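Local coordinates for single-stranded DNA-binding protein WHY1, chloroplastic (Solanum tuberosum, PDB 1L3A) that binds single-stranded DNA and, upon elicitation, a promoter element of the pathogenesis-related gene PR-10a, whose transcription it activates, at residues G105-L110 against L136-L141. Sequence-based numbering, arbitrary orientation.
Sequences GSIISL and LKVEPL
Leu-110 and Ile-107 meet Val-138 through methyl groups alone, with no flat side chain between them; the rings lie around the contact, Phe-173 beside both Ile-107 and Leu-110, Phe-118 beside Ile-107, Phe-149 beside Val-138. The two branches of Val-138 divide the work. CG1, anti to the backbone N (chi1 -180°), receives Leu-110 CD1 at 3.6 Å, the side chains crossing at a slant, whereas CG2 faces Ile-107 CD1 more loosely, at 4.2 Å. With CA atoms 8.4 Å apart at Ile-107 and Val-138 and no hydrogen bond between the segments, the evidence is for purely apolar packing. Leu-110 reaches the strand with chi1 at -99°, off the staggered positions. Just before it, the chain turns back: Ser-109 OG donates to Gly-105 O (2.9 Å), tilted 22° from the carbonyl plane, and Leu-110 N binds Ile-107 O (3.2 Å). Ser-109 O accepts a hydrogen bond from Lys-170 of the second subunit. Val-138 is buried, its side chain turned toward the helix while its backbone pairs with Cys-116. This is helix-on-sheet packing: the last turn of helix 101-108 lies against the antiparallel sheet of strands 116-120, 132-140, 146-155 and 161-169, with helix 170-188 alongside.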
loop_
_atom_site.group_PDB
_atom_site.type_symbol
_atom_site.label_atom_id
_atom_site.label_comp_id
_atom_site.label_asym_id
_atom_site.label_seq_id
_atom_site.Cartn_x
_atom_site.Cartn_y
_atom_site.Cartn_z
ATOM N N GLY C 105 -6.243 5.861 -11.897
ATOM C CA GLY C 105 -7.247 5.243 -11.045
ATOM C C GLY C 105 -8.028 4.180 -11.797
ATOM O O GLY C 105 -8.388 3.143 -11.240
ATOM N N SER C 106 -8.289 4.430 -13.074
ATOM C CA SER C 106 -9.022 3.467 -13.889
ATOM C C SER C 106 -8.224 2.192 -14.154
ATOM O O SER C 106 -8.802 1.113 -14.293
ATOM C CB SER C 106 -9.426 4.087 -15.224
ATOM O OG SER C 106 -10.512 4.968 -15.039
ATOM N N ILE C 107 -6.903 2.323 -14.223
ATOM C CA ILE C 107 -6.035 1.185 -14.478
ATOM C C ILE C 107 -5.960 0.245 -13.278
ATOM O O ILE C 107 -6.192 -0.954 -13.409
ATOM C CB ILE C 107 -4.596 1.648 -14.832
ATOM C CG1 ILE C 107 -4.624 2.529 -16.082
ATOM C CG2 ILE C 107 -3.681 0.438 -15.044
ATOM C CD1 ILE C 107 -5.091 1.819 -17.322
ATOM N N ILE C 108 -5.639 0.786 -12.109
ATOM C CA ILE C 108 -5.510 -0.035 -10.905
ATOM C C ILE C 108 -6.816 -0.670 -10.419
ATOM O O ILE C 108 -6.793 -1.611 -9.621
ATOM C CB ILE C 108 -4.893 0.775 -9.731
ATOM C CG1 ILE C 108 -5.783 1.960 -9.391
ATOM C CG2 ILE C 108 -3.512 1.285 -10.104
ATOM C CD1 ILE C 108 -5.294 2.766 -8.207
ATOM N N SER C 109 -7.953 -0.162 -10.879
ATOM C CA SER C 109 -9.221 -0.743 -10.451
ATOM C C SER C 109 -9.863 -1.595 -11.550
ATOM O O SER C 109 -11.038 -1.941 -11.455
ATOM C CB SER C 109 -10.206 0.345 -9.980
ATOM O OG SER C 109 -10.585 1.231 -11.015
ATOM N N LEU C 110 -9.091 -1.921 -12.588
ATOM C CA LEU C 110 -9.587 -2.737 -13.697
ATOM C C LEU C 110 -9.665 -4.214 -13.330
ATOM O O LEU C 110 -8.691 -4.799 -12.851
ATOM C CB LEU C 110 -8.683 -2.614 -14.923
ATOM C CG LEU C 110 -8.979 -1.692 -16.114
ATOM C CD1 LEU C 110 -8.045 -2.101 -17.241
ATOM C CD2 LEU C 110 -10.417 -1.805 -16.585
ATOM N N LEU C 136 -6.545 6.018 -26.113
ATOM C CA LEU C 136 -5.926 4.840 -25.503
ATOM C C LEU C 136 -6.999 3.882 -25.000
ATOM O O LEU C 136 -7.843 4.259 -24.179
ATOM C CB LEU C 136 -5.027 5.226 -24.316
ATOM C CG LEU C 136 -4.449 4.018 -23.552
ATOM C CD1 LEU C 136 -3.502 3.239 -24.467
ATOM C CD2 LEU C 136 -3.714 4.472 -22.287
ATOM N N LYS C 137 -6.971 2.650 -25.494
ATOM C CA LYS C 137 -7.926 1.635 -25.062
ATOM C C LYS C 137 -7.190 0.541 -24.303
ATOM O O LYS C 137 -6.065 0.177 -24.660
ATOM C CB LYS C 137 -8.643 0.992 -26.256
ATOM C CG LYS C 137 -9.616 1.888 -27.007
ATOM C CD LYS C 137 -10.276 1.091 -28.136
ATOM C CE LYS C 137 -11.139 1.971 -29.034
ATOM N NZ LYS C 137 -10.323 2.916 -29.870
ATOM N N VAL C 138 -7.823 0.026 -23.257
ATOM C CA VAL C 138 -7.244 -1.055 -22.474
ATOM C C VAL C 138 -8.358 -2.086 -22.327
ATOM O O VAL C 138 -9.370 -1.831 -21.693
ATOM C CB VAL C 138 -6.765 -0.541 -21.106
ATOM C CG1 VAL C 138 -6.158 -1.667 -20.291
ATOM C CG2 VAL C 138 -5.716 0.548 -21.317
ATOM N N GLU C 139 -8.185 -3.242 -22.951
ATOM C CA GLU C 139 -9.217 -4.273 -22.896
ATOM C C GLU C 139 -8.626 -5.661 -22.719
ATOM O O GLU C 139 -7.479 -5.905 -23.072
ATOM C CB GLU C 139 -10.053 -4.253 -24.187
ATOM C CG GLU C 139 -10.636 -2.893 -24.562
ATOM C CD GLU C 139 -11.399 -2.929 -25.886
ATOM O OE1 GLU C 139 -11.787 -1.847 -26.388
ATOM O OE2 GLU C 139 -11.617 -4.043 -26.424
ATOM N N PRO C 140 -9.412 -6.595 -22.168
ATOM C CA PRO C 140 -8.900 -7.953 -21.978
ATOM C C PRO C 140 -8.534 -8.652 -23.286
ATOM O O PRO C 140 -9.127 -8.385 -24.336
ATOM C CB PRO C 140 -10.039 -8.655 -21.238
ATOM C CG PRO C 140 -11.258 -7.874 -21.631
ATOM C CD PRO C 140 -10.774 -6.456 -21.623
ATOM N N LEU C 141 -7.539 -9.530 -23.213
ATOM C CA LEU C 141 -7.090 -10.298 -24.366
ATOM C C LEU C 141 -8.067 -11.451 -24.600
ATOM O O LEU C 141 -8.700 -11.935 -23.664
ATOM C CB LEU C 141 -5.692 -10.873 -24.112
ATOM C CG LEU C 141 -4.500 -9.920 -24.072
ATOM C CD1 LEU C 141 -3.298 -10.632 -23.468
ATOM C CD2 LEU C 141 -4.189 -9.421 -25.471
#